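Local coordinates for MmeI (Methylophilus methylotrophus, PDB 5HR4), which is a type IIL restriction-modification enzyme that binds a specific DNA sequence and probably methylates adenine at N6 using S-adenosyl-L-methionine, at residues Ala349-Leu354 with Glu383-Leu388; Pro750-Glu755 with Arg808-Ala813; Thr792-Trp797 with Ser814-Thr819. All blocks are in the same frame, centred on the assembly; numbering follows the deposited sequence.

Contact 1: residues Ala349-Leu354 with Glu383-Leu388; sequences AFHKKL and EVLRGL
Val-384 sits in the middle of this contact and divides its two methyl groups between neighbouring rings. Val-384 CG1, anti to the backbone N (chi1 162°), lies over one face of the His-351 imidazole, 4.2 Å from the ring centroid and 16° off the normal, a CH-pi contact displaced toward the CG-ND1 rim. Val-384 CG2, on the other branch, meets the Phe-350 ring at its edge and nearly in its plane, 3.8 Å from Phe-350 CE2. Leu-354 CD1 lies 4.3 Å from Val-384 CG2, while Leu-354 CG lies over a face of the Phe-350 ring. Leu-385 reaches His-351 from another direction, Leu-385 CD2 lying 4.0 Å from His-351 CE1, and Leu-388 CD1 comes near ND1. Both helices belong to the Rossmann-like methyltransferase domain, where helices 344-355 and 368-388 flank strand 359-361 in sequence and run close to antiparallel here (155°). At an axial separation of 11.0 Å, side chains alone fill the interface; no hydrogen bond crosses it. Phe-350 and His-351 both leave the backbone toward the second helix, with CG anti to the backbone N. The imidazole is fixed further by NE2, hydrogen-bonded to Glu-381 one turn before Leu-385. Phe-337 of helix 318-340 packs on Val-384. On the second helix, Arg-386 grips Glu-383 side-on through NE and NH2, and its NH1 forms a salt bridge with Glu-440.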
loop_
_atom_site.group_PDB
_atom_site.type_symbol
_atom_site.label_atom_id
_atom_site.label_comp_id
_atom_site.label_asym_id
_atom_site.label_seq_id
_atom_site.Cartn_x
_atom_site.Cartn_y
_atom_site.Cartn_z
ATOM N N ALA A 349 22.740 -1.452 32.338
ATOM C CA ALA A 349 21.529 -0.650 32.224
ATOM C C ALA A 349 20.969 -0.724 30.806
ATOM O O ALA A 349 19.745 -0.767 30.616
ATOM C CB ALA A 349 21.813 0.796 32.635
ATOM N N PHE A 350 21.858 -0.786 29.803
ATOM C CA PHE A 350 21.425 -0.906 28.412
ATOM C C PHE A 350 20.698 -2.221 28.164
ATOM O O PHE A 350 19.716 -2.258 27.410
ATOM C CB PHE A 350 22.626 -0.777 27.482
ATOM C CG PHE A 350 22.279 -0.803 26.019
ATOM C CD1 PHE A 350 21.659 0.280 25.420
ATOM C CD2 PHE A 350 22.607 -1.901 25.233
ATOM C CE1 PHE A 350 21.357 0.268 24.070
ATOM C CE2 PHE A 350 22.304 -1.926 23.872
ATOM C CZ PHE A 350 21.680 -0.841 23.292
ATOM N N HIS A 351 21.151 -3.309 28.792
ATOM C CA HIS A 351 20.433 -4.567 28.620
ATOM C C HIS A 351 19.024 -4.473 29.188
ATOM O O HIS A 351 18.048 -4.831 28.512
ATOM C CB HIS A 351 21.168 -5.725 29.276
ATOM C CG HIS A 351 20.865 -7.043 28.639
ATOM N ND1 HIS A 351 21.446 -8.227 29.044
ATOM C CD2 HIS A 351 20.059 -7.355 27.597
ATOM C CE1 HIS A 351 21.010 -9.212 28.278
ATOM N NE2 HIS A 351 20.168 -8.709 27.391
ATOM N N LYS A 352 18.903 -4.016 30.440
ATOM C CA LYS A 352 17.586 -3.894 31.058
ATOM C C LYS A 352 16.683 -2.996 30.232
ATOM O O LYS A 352 15.479 -3.262 30.130
ATOM C CB LYS A 352 17.704 -3.365 32.491
ATOM N N LYS A 353 17.247 -1.959 29.602
ATOM C CA LYS A 353 16.445 -1.136 28.702
ATOM C C LYS A 353 15.966 -1.937 27.495
ATOM O O LYS A 353 14.823 -1.771 27.058
ATOM C CB LYS A 353 17.220 0.100 28.236
ATOM C CG LYS A 353 16.295 1.167 27.633
ATOM C CD LYS A 353 16.808 1.720 26.303
ATOM C CE LYS A 353 17.706 2.930 26.499
ATOM N NZ LYS A 353 18.127 3.540 25.204
ATOM N N LEU A 354 16.815 -2.815 26.946
ATOM C CA LEU A 354 16.371 -3.645 25.829
ATOM C C LEU A 354 15.269 -4.606 26.260
ATOM O O LEU A 354 14.294 -4.799 25.531
ATOM C CB LEU A 354 17.548 -4.406 25.206
ATOM C CG LEU A 354 18.599 -3.565 24.447
ATOM C CD1 LEU A 354 19.746 -4.403 23.905
ATOM C CD2 LEU A 354 17.971 -2.802 23.303
ATOM N N GLU A 383 25.854 -9.217 20.825
ATOM C CA GLU A 383 26.997 -8.348 21.053
ATOM C C GLU A 383 26.981 -7.778 22.463
ATOM O O GLU A 383 28.046 -7.533 23.041
ATOM C CB GLU A 383 27.021 -7.227 20.003
ATOM C CG GLU A 383 27.126 -7.727 18.552
ATOM C CD GLU A 383 28.176 -8.840 18.378
ATOM O OE1 GLU A 383 29.301 -8.720 18.913
ATOM O OE2 GLU A 383 27.883 -9.850 17.707
ATOM N N VAL A 384 25.792 -7.582 23.046
ATOM C CA VAL A 384 25.724 -7.101 24.427
ATOM C C VAL A 384 26.314 -8.135 25.373
ATOM O O VAL A 384 27.161 -7.822 26.218
ATOM C CB VAL A 384 24.278 -6.743 24.816
ATOM C CG1 VAL A 384 24.152 -6.686 26.332
ATOM C CG2 VAL A 384 23.873 -5.412 24.186
ATOM N N LEU A 385 25.877 -9.390 25.244
ATOM C CA LEU A 385 26.458 -10.452 26.060
ATOM C C LEU A 385 27.934 -10.663 25.743
ATOM O O LEU A 385 28.698 -11.042 26.638
ATOM C CB LEU A 385 25.663 -11.745 25.886
ATOM C CG LEU A 385 24.277 -11.487 26.487
ATOM C CD1 LEU A 385 23.225 -12.611 26.261
ATOM C CD2 LEU A 385 24.465 -11.204 27.958
ATOM N N ARG A 386 28.360 -10.415 24.495
ATOM C CA ARG A 386 29.793 -10.451 24.189
ATOM C C ARG A 386 30.522 -9.402 25.009
ATOM O O ARG A 386 31.540 -9.692 25.648
ATOM C CB ARG A 386 30.035 -10.240 22.688
ATOM C CG ARG A 386 31.505 -10.347 22.214
ATOM C CD ARG A 386 31.668 -11.413 21.105
ATOM N NE ARG A 386 30.709 -11.244 20.002
ATOM C CZ ARG A 386 30.351 -12.204 19.148
ATOM N NH1 ARG A 386 30.856 -13.424 19.258
ATOM N NH2 ARG A 386 29.478 -11.948 18.178
ATOM N N GLY A 387 29.955 -8.200 25.068
ATOM C CA GLY A 387 30.461 -7.134 25.906
ATOM C C GLY A 387 30.547 -7.522 27.363
ATOM O O GLY A 387 31.641 -7.566 27.934
ATOM N N LEU A 388 29.396 -7.828 27.966
ATOM C CA LEU A 388 29.312 -8.067 29.402
ATOM C C LEU A 388 30.240 -9.176 29.901
ATOM O O LEU A 388 30.584 -9.170 31.089
ATOM C CB LEU A 388 27.860 -8.395 29.768
ATOM C CG LEU A 388 26.913 -7.191 29.814
ATOM C CD1 LEU A 388 25.533 -7.599 30.322
ATOM C CD2 LEU A 388 27.501 -6.059 30.658
#

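Contact 2: residues Pro750-Glu755 with Arg808-Ala813. With nucleotides of chain C; nucleotides of chain B.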
loop_
_atom_site.group_PDB
_atom_site.type_symbol
_atom_site.label_atom_id
_atom_site.label_comp_id
_atom_site.label_asym_id
_atom_site.label_seq_id
_atom_site.Cartn_x
_atom_site.Cartn_y
_atom_site.Cartn_z
ATOM N N PRO A 750 -5.892 16.396 -20.441
ATOM C CA PRO A 750 -6.032 14.978 -20.081
ATOM C C PRO A 750 -6.008 14.766 -18.574
ATOM O O PRO A 750 -5.300 15.457 -17.838
ATOM C CB PRO A 750 -4.816 14.327 -20.749
ATOM C CG PRO A 750 -4.538 15.211 -21.925
ATOM C CD PRO A 750 -4.822 16.607 -21.425
ATOM N N GLU A 751 -6.760 13.760 -18.116
ATOM C CA GLU A 751 -6.903 13.575 -16.678
ATOM C C GLU A 751 -5.726 12.809 -16.076
ATOM O O GLU A 751 -5.159 13.235 -15.066
ATOM C CB GLU A 751 -8.220 12.870 -16.371
ATOM C CG GLU A 751 -8.613 12.901 -14.901
ATOM C CD GLU A 751 -8.935 11.522 -14.367
ATOM O OE1 GLU A 751 -8.309 10.542 -14.842
ATOM O OE2 GLU A 751 -9.809 11.420 -13.481
ATOM N N THR A 752 -5.327 11.696 -16.689
ATOM C CA THR A 752 -4.339 10.779 -16.129
ATOM C C THR A 752 -3.254 10.542 -17.168
ATOM O O THR A 752 -3.556 10.072 -18.270
ATOM C CB THR A 752 -5.019 9.469 -15.735
ATOM O OG1 THR A 752 -6.111 9.771 -14.859
ATOM C CG2 THR A 752 -4.076 8.515 -15.045
ATOM N N SER A 753 -1.996 10.858 -16.826
ATOM C CA SER A 753 -0.941 10.925 -17.843
ATOM C C SER A 753 0.439 10.893 -17.194
ATOM O O SER A 753 0.610 11.272 -16.031
ATOM C CB SER A 753 -1.069 12.176 -18.708
ATOM O OG SER A 753 -0.969 13.345 -17.911
ATOM N N SER A 754 1.428 10.494 -18.000
ATOM C CA SER A 754 2.736 10.054 -17.508
ATOM C C SER A 754 3.472 11.133 -16.717
ATOM O O SER A 754 3.583 12.280 -17.147
ATOM C CB SER A 754 3.600 9.605 -18.690
ATOM O OG SER A 754 4.834 9.060 -18.245
ATOM N N GLU A 755 4.006 10.752 -15.562
ATOM C CA GLU A 755 4.751 11.732 -14.784
ATOM C C GLU A 755 6.103 12.064 -15.404
ATOM O O GLU A 755 6.723 13.047 -14.987
ATOM C CB GLU A 755 4.925 11.253 -13.331
ATOM C CG GLU A 755 5.754 9.980 -13.117
ATOM C CD GLU A 755 5.056 8.686 -13.553
ATOM O OE1 GLU A 755 4.107 8.732 -14.367
ATOM O OE2 GLU A 755 5.477 7.607 -13.092
ATOM N N ARG A 808 1.455 8.479 -11.821
ATOM C CA ARG A 808 1.136 9.338 -12.956
ATOM C C ARG A 808 0.406 10.581 -12.470
ATOM O O ARG A 808 -0.296 10.556 -11.459
ATOM C CB ARG A 808 0.277 8.624 -14.000
ATOM C CG ARG A 808 0.368 7.162 -13.986
ATOM C CD ARG A 808 1.508 6.620 -14.758
ATOM N NE ARG A 808 1.743 5.283 -14.238
ATOM C CZ ARG A 808 2.510 5.038 -13.183
ATOM N NH1 ARG A 808 3.135 6.048 -12.584
ATOM N NH2 ARG A 808 2.668 3.791 -12.742
ATOM N N TYR A 809 0.610 11.692 -13.179
ATOM C CA TYR A 809 -0.185 12.873 -12.904
ATOM C C TYR A 809 -1.657 12.487 -12.951
ATOM O O TYR A 809 -2.070 11.680 -13.787
ATOM C CB TYR A 809 0.107 13.973 -13.927
ATOM C CG TYR A 809 1.553 14.361 -14.067
ATOM C CD1 TYR A 809 2.425 14.267 -12.987
ATOM C CD2 TYR A 809 2.057 14.818 -15.282
ATOM C CE1 TYR A 809 3.753 14.608 -13.102
ATOM C CE2 TYR A 809 3.386 15.169 -15.410
ATOM C CZ TYR A 809 4.240 15.067 -14.311
ATOM O OH TYR A 809 5.573 15.415 -14.420
ATOM N N ARG A 810 -2.443 13.030 -12.026
ATOM C CA ARG A 810 -3.901 12.989 -12.126
ATOM C C ARG A 810 -4.400 14.411 -11.958
ATOM O O ARG A 810 -4.246 15.000 -10.887
ATOM C CB ARG A 810 -4.552 12.074 -11.088
ATOM C CG ARG A 810 -6.063 12.055 -11.261
ATOM C CD ARG A 810 -6.801 11.249 -10.205
ATOM N NE ARG A 810 -6.398 9.861 -10.233
ATOM C CZ ARG A 810 -5.902 9.233 -9.179
ATOM N NH1 ARG A 810 -5.796 9.891 -8.033
ATOM N NH2 ARG A 810 -5.542 7.951 -9.261
ATOM N N TYR A 811 -4.990 14.960 -13.005
ATOM C CA TYR A 811 -5.473 16.319 -12.906
ATOM C C TYR A 811 -6.851 16.313 -12.279
ATOM O O TYR A 811 -7.568 15.312 -12.321
ATOM C CB TYR A 811 -5.513 16.977 -14.287
ATOM C CG TYR A 811 -5.535 18.483 -14.214
ATOM C CD1 TYR A 811 -6.726 19.164 -14.042
ATOM C CD2 TYR A 811 -4.357 19.230 -14.305
ATOM C CE1 TYR A 811 -6.755 20.550 -13.961
ATOM C CE2 TYR A 811 -4.373 20.625 -14.218
ATOM C CZ TYR A 811 -5.574 21.275 -14.047
ATOM O OH TYR A 811 -5.631 22.643 -13.951
ATOM N N SER A 812 -7.227 17.434 -11.676
ATOM C CA SER A 812 -8.626 17.586 -11.311
ATOM C C SER A 812 -8.920 19.057 -11.092
ATOM O O SER A 812 -8.158 19.751 -10.408
ATOM C CB SER A 812 -8.971 16.788 -10.063
ATOM O OG SER A 812 -8.503 17.486 -8.930
ATOM N N ALA A 813 -10.045 19.511 -11.650
ATOM C CA ALA A 813 -10.399 20.925 -11.604
ATOM C C ALA A 813 -10.463 21.452 -10.177
ATOM O O ALA A 813 -9.957 22.544 -9.894
ATOM C CB ALA A 813 -11.728 21.150 -12.317
ATOM P P DG C 6 -0.169 8.151 -21.414
ATOM O OP1 DG C 6 0.016 7.721 -22.819
ATOM O OP2 DG C 6 0.464 9.404 -20.910
ATOM O "O5'" DG C 6 -1.711 8.240 -20.940
ATOM C "C5'" DG C 6 -2.752 7.932 -21.797
ATOM C "C4'" DG C 6 -3.748 6.985 -21.141
ATOM O "O4'" DG C 6 -3.090 6.023 -20.302
ATOM C "C3'" DG C 6 -4.855 7.615 -20.298
ATOM O "O3'" DG C 6 -6.029 7.020 -20.713
ATOM C "C2'" DG C 6 -4.519 7.187 -18.878
ATOM C "C1'" DG C 6 -3.832 5.851 -19.115
ATOM N N9 DG C 6 -2.867 5.516 -18.088
ATOM C C8 DG C 6 -1.605 6.049 -17.972
ATOM N N7 DG C 6 -0.933 5.566 -16.977
ATOM C C5 DG C 6 -1.795 4.647 -16.390
ATOM C C6 DG C 6 -1.598 3.812 -15.275
ATOM O O6 DG C 6 -0.601 3.723 -14.559
ATOM N N1 DG C 6 -2.713 3.033 -15.005
ATOM C C2 DG C 6 -3.879 3.048 -15.732
ATOM N N2 DG C 6 -4.842 2.214 -15.317
ATOM N N3 DG C 6 -4.080 3.829 -16.795
ATOM C C4 DG C 6 -2.997 4.604 -17.061
ATOM P P DC B 5 -7.497 12.179 -5.994
ATOM O OP1 DC B 5 -6.840 12.528 -4.709
ATOM O OP2 DC B 5 -6.886 12.457 -7.305
ATOM O "O5'" DC B 5 -7.734 10.609 -5.991
ATOM C "C5'" DC B 5 -8.429 10.004 -4.944
ATOM C "C4'" DC B 5 -8.976 8.688 -5.428
ATOM O "O4'" DC B 5 -9.890 8.917 -6.503
ATOM C "C3'" DC B 5 -7.944 7.780 -6.056
ATOM O "O3'" DC B 5 -7.276 7.078 -5.049
ATOM C "C2'" DC B 5 -8.799 6.854 -6.934
ATOM C "C1'" DC B 5 -10.065 7.690 -7.175
ATOM N N1 DC B 5 -10.342 7.984 -8.574
ATOM C C2 DC B 5 -11.483 7.439 -9.165
ATOM O O2 DC B 5 -12.195 6.691 -8.496
ATOM N N3 DC B 5 -11.762 7.729 -10.457
ATOM C C4 DC B 5 -10.943 8.543 -11.140
ATOM N N4 DC B 5 -11.245 8.819 -12.418
ATOM C C5 DC B 5 -9.777 9.111 -10.539
ATOM C C6 DC B 5 -9.528 8.813 -9.264
ATOM P P DT C 5 5.833 5.841 -21.505
ATOM O OP1 DT C 5 6.227 6.552 -22.741
ATOM O OP2 DT C 5 6.520 6.121 -20.220
ATOM O "O5'" DT C 5 4.255 6.066 -21.272
ATOM C "C5'" DT C 5 3.284 5.256 -21.998
ATOM C "C4'" DT C 5 1.892 5.418 -21.414
ATOM O "O4'" DT C 5 1.578 4.290 -20.549
ATOM C "C3'" DT C 5 1.708 6.636 -20.519
ATOM O "O3'" DT C 5 0.386 6.951 -20.523
ATOM C "C2'" DT C 5 2.061 6.060 -19.157
ATOM C "C1'" DT C 5 1.251 4.804 -19.277
ATOM N N1 DT C 5 1.468 3.775 -18.209
ATOM C C2 DT C 5 0.471 2.850 -18.010
ATOM O O2 DT C 5 -0.541 2.825 -18.670
ATOM N N3 DT C 5 0.694 1.961 -17.014
ATOM C C4 DT C 5 1.791 1.889 -16.189
ATOM O O4 DT C 5 1.882 1.021 -15.325
ATOM C C5 DT C 5 2.828 2.899 -16.432
ATOM C C7 DT C 5 4.100 2.920 -15.598
ATOM C C6 DT C 5 2.602 3.797 -17.420
HETATM O O HOH W 1 -10.031 13.597 -11.870
HETATM O O HOH W 2 -6.661 8.320 -12.281
#
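Strands 752-753 and 808-810 pair antiparallel in a small three-stranded sheet of the target recognition domain, and residues of both segments, Glu-751 and Ser-754 beside the first strand and Arg-808 and Arg-810 in the second, bond to the bound DNA. Among backbone bonds, Tyr-811 N gives a nearly straight one to Glu-751 O (2.7 Å, 166°), and Ser-753 N donates to Tyr-809 O; the return bond from Tyr-809 N to Ser-753 O is weak. Thr-752 and Arg-810 form the non-hydrogen-bonded pair, their side chains on one face, with Ser-753 and Tyr-809 on the other.

Two bases are bonded: Arg-808 NE donates to DG6 O6 of chain C at 2.8 Å. Glu-751 OE2 accepts from DC5 N4 of chain B at 3.2 Å. Phosphates are held by Ser-754 N, on DG6 of chain C, and by Arg-810 NH1, which meets DC5 OP2 of chain B at 2.9 Å in the guanidinium plane.

Two carboxylates bind the Arg-808 guanidinium: Glu-755 OE2 bridges NH1, the planes 12° apart, and Glu-806 takes NH2. Glu-755 CA lies over one face of the Tyr-809 ring, 3.6 Å from its centroid. Water 2 donates to Thr-752 OG1 and accepts from Arg-810 NE at 2.6 Å.

Contact 3: residues Thr792-Trp797 with Ser814-Thr819; sequences TMHNCW and SLVYNT. With nucleotides of chain B.
The indole N-H of Trp-797 is shared between two oxygens of segment 814-819. Its better bond runs to Thr-819 OG1 (3.2 Å, 147°), which lies at the ring edge only 3° out of the indole plane. A weak second bond from NE1 reaches Val-816 O, also at 3.2 Å and near the ring plane, but much more bent at 129°. Thr-819 OG1 in turn donates to Leu-815 O (2.6 Å), approaching from above the carbonyl plane, so this buried hydroxyl accepts from the indole while giving its own proton to the backbone. Val-816 O takes a further bond from Thr-819 N at 3.1 Å, and thus meets two donors. The contact joins helix 792-801 of the target recognition domain to the connection between strand 808-810 and helix 827-845, which leads toward the C-terminal domain.

Apolar packing completes it through one methyl: Val-816 CG1, anti to its backbone N, touches Trp-797 CD1 at 3.7 Å and also His-794 CE1, approaching the imidazole obliquely. Trp-797 has CG anti to the backbone N, which carries the indole off the helix toward the loop. Phe-896 of helix 888-903 and Phe-820 both meet the indole, and Phe-820 also meets the His-794 ring edge-to-face. Farther along the loop, Tyr-817 OH is hydrogen-bonded to Pro-638 O and Asn-818 ND2 to Arg-630 O. At the loop's start, Ser-814 OG donates to OP2 of DC4 of chain B at 2.9 Å.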
loop_
_atom_site.group_PDB
_atom_site.type_symbol
_atom_site.label_atom_id
_atom_site.label_comp_id
_atom_site.label_asym_id
_atom_site.label_seq_id
_atom_site.Cartn_x
_atom_site.Cartn_y
_atom_site.Cartn_z
ATOM N N THR A 792 5.372 26.059 -16.752
ATOM C CA THR A 792 6.049 25.330 -15.687
ATOM C C THR A 792 5.387 25.582 -14.339
ATOM O O THR A 792 5.260 24.668 -13.516
ATOM C CB THR A 792 7.521 25.749 -15.639
ATOM O OG1 THR A 792 8.210 25.194 -16.759
ATOM C CG2 THR A 792 8.198 25.264 -14.367
ATOM N N MET A 793 4.946 26.823 -14.106
ATOM C CA MET A 793 4.352 27.196 -12.827
ATOM C C MET A 793 3.086 26.402 -12.544
ATOM O O MET A 793 2.876 25.913 -11.422
ATOM C CB MET A 793 4.050 28.690 -12.819
ATOM C CG MET A 793 5.242 29.541 -12.480
ATOM S SD MET A 793 5.831 29.198 -10.811
ATOM C CE MET A 793 5.893 30.877 -10.173
ATOM N N HIS A 794 2.209 26.290 -13.545
ATOM C CA HIS A 794 0.983 25.536 -13.349
ATOM C C HIS A 794 1.288 24.063 -13.152
ATOM O O HIS A 794 0.768 23.438 -12.220
ATOM C CB HIS A 794 0.041 25.744 -14.532
ATOM C CG HIS A 794 -1.218 24.946 -14.430
ATOM N ND1 HIS A 794 -2.131 25.131 -13.411
ATOM C CD2 HIS A 794 -1.700 23.936 -15.192
ATOM C CE1 HIS A 794 -3.127 24.276 -13.556
ATOM N NE2 HIS A 794 -2.892 23.541 -14.628
ATOM N N ASN A 795 2.153 23.496 -14.009
ATOM C CA ASN A 795 2.517 22.084 -13.893
ATOM C C ASN A 795 3.231 21.799 -12.576
ATOM O O ASN A 795 3.099 20.705 -12.006
ATOM C CB ASN A 795 3.401 21.657 -15.060
ATOM C CG ASN A 795 2.620 21.439 -16.338
ATOM O OD1 ASN A 795 1.987 20.402 -16.510
ATOM N ND2 ASN A 795 2.676 22.401 -17.252
ATOM N N CYS A 796 3.989 22.761 -12.071
ATOM C CA CYS A 796 4.557 22.574 -10.745
ATOM C C CYS A 796 3.451 22.528 -9.692
ATOM O O CYS A 796 3.511 21.732 -8.741
ATOM C CB CYS A 796 5.564 23.685 -10.458
ATOM S SG CYS A 796 6.056 23.723 -8.772
ATOM N N TRP A 797 2.425 23.365 -9.858
ATOM C CA TRP A 797 1.284 23.324 -8.954
ATOM C C TRP A 797 0.570 21.979 -9.041
ATOM O O TRP A 797 0.421 21.279 -8.033
ATOM C CB TRP A 797 0.329 24.473 -9.265
ATOM C CG TRP A 797 -0.767 24.595 -8.274
ATOM C CD1 TRP A 797 -2.083 24.263 -8.451
ATOM C CD2 TRP A 797 -0.649 25.074 -6.935
ATOM N NE1 TRP A 797 -2.790 24.522 -7.309
ATOM C CE2 TRP A 797 -1.933 25.014 -6.358
ATOM C CE3 TRP A 797 0.412 25.556 -6.172
ATOM C CZ2 TRP A 797 -2.179 25.409 -5.046
ATOM C CZ3 TRP A 797 0.168 25.949 -4.875
ATOM C CH2 TRP A 797 -1.123 25.876 -4.324
ATOM N N SER A 814 -11.055 20.688 -9.255
ATOM C CA SER A 814 -11.272 21.220 -7.915
ATOM C C SER A 814 -10.009 21.238 -7.052
ATOM O O SER A 814 -9.958 21.995 -6.073
ATOM C CB SER A 814 -12.371 20.431 -7.204
ATOM O OG SER A 814 -11.925 19.130 -6.873
ATOM N N LEU A 815 -8.991 20.441 -7.375
ATOM C CA LEU A 815 -7.782 20.390 -6.555
ATOM C C LEU A 815 -6.644 21.240 -7.104
ATOM O O LEU A 815 -5.901 21.849 -6.331
ATOM C CB LEU A 815 -7.292 18.946 -6.408
ATOM C CG LEU A 815 -7.932 18.091 -5.318
ATOM C CD1 LEU A 815 -7.548 16.648 -5.549
ATOM C CD2 LEU A 815 -7.474 18.543 -3.936
ATOM N N VAL A 816 -6.489 21.290 -8.420
ATOM C CA VAL A 816 -5.389 21.996 -9.056
ATOM C C VAL A 816 -5.845 23.375 -9.499
ATOM O O VAL A 816 -5.551 24.384 -8.848
ATOM C CB VAL A 816 -4.867 21.205 -10.263
ATOM C CG1 VAL A 816 -3.605 21.866 -10.815
ATOM C CG2 VAL A 816 -4.632 19.756 -9.874
ATOM N N TYR A 817 -6.567 23.405 -10.624
ATOM C CA TYR A 817 -7.010 24.645 -11.257
ATOM C C TYR A 817 -7.690 25.594 -10.269
ATOM O O TYR A 817 -7.402 26.797 -10.247
ATOM C CB TYR A 817 -7.953 24.287 -12.408
ATOM C CG TYR A 817 -8.400 25.426 -13.303
ATOM C CD1 TYR A 817 -7.535 25.970 -14.244
ATOM C CD2 TYR A 817 -9.702 25.921 -13.244
ATOM C CE1 TYR A 817 -7.933 26.997 -15.086
ATOM C CE2 TYR A 817 -10.112 26.963 -14.085
ATOM C CZ TYR A 817 -9.218 27.494 -15.007
ATOM O OH TYR A 817 -9.590 28.518 -15.864
ATOM N N ASN A 818 -8.603 25.076 -9.445
ATOM C CA ASN A 818 -9.398 25.968 -8.602
ATOM C C ASN A 818 -8.604 26.548 -7.443
ATOM O O ASN A 818 -9.019 27.560 -6.864
ATOM C CB ASN A 818 -10.628 25.243 -8.047
ATOM C CG ASN A 818 -11.675 25.006 -9.093
ATOM O OD1 ASN A 818 -11.660 25.631 -10.153
ATOM N ND2 ASN A 818 -12.599 24.104 -8.806
ATOM N N THR A 819 -7.494 25.931 -7.072
ATOM C CA THR A 819 -6.656 26.451 -6.006
ATOM C C THR A 819 -5.397 27.106 -6.542
ATOM O O THR A 819 -4.511 27.465 -5.758
ATOM C CB THR A 819 -6.296 25.333 -5.033
ATOM O OG1 THR A 819 -5.565 24.320 -5.735
ATOM C CG2 THR A 819 -7.556 24.721 -4.477
ATOM P P DC B 4 -13.772 16.267 -7.507
ATOM O OP1 DC B 4 -14.529 17.040 -6.493
ATOM O OP2 DC B 4 -12.984 16.964 -8.552
ATOM O "O5'" DC B 4 -12.791 15.333 -6.709
ATOM C "C5'" DC B 4 -11.490 15.058 -7.218
ATOM C "C4'" DC B 4 -11.058 13.723 -6.682
ATOM O "O4'" DC B 4 -12.034 12.733 -7.078
ATOM C "C3'" DC B 4 -9.693 13.220 -7.116
ATOM O "O3'" DC B 4 -8.988 12.782 -5.941
ATOM C "C2'" DC B 4 -10.017 12.063 -8.085
ATOM C "C1'" DC B 4 -11.411 11.622 -7.666
ATOM N N1 DC B 4 -12.302 11.165 -8.804
ATOM C C2 DC B 4 -13.308 10.223 -8.549
ATOM O O2 DC B 4 -13.425 9.767 -7.407
ATOM N N3 DC B 4 -14.128 9.834 -9.564
ATOM C C4 DC B 4 -13.975 10.354 -10.777
ATOM N N4 DC B 4 -14.791 9.924 -11.737
ATOM C C5 DC B 4 -12.956 11.317 -11.065
ATOM C C6 DC B 4 -12.157 11.700 -10.056
#

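Overall arrangement
All three contacts are buried, but they lie in two domains. Contact 1, in the methyltransferase domain, is helix-to-helix packing without a hydrogen bond across it, its nearest atom about 27 Å from the DNA. Contacts 2 and 3 share the target recognition domain, with centres about 11 Å apart against more than 50 Å from either to contact 1. Contact 2 is the most polar, combining strand pairing with charged groups turned to bases and phosphates; contact 3 mixes indole bonds with apolar packing and hydrogen-bonds to the DNA backbone through Ser-814. Tyr-811 packs on Val-816 and beside His-794 of helix 792-801, and Ala-813 O probably accepts a hydrogen bond from Asn-818 N, so these two contacts adjoin.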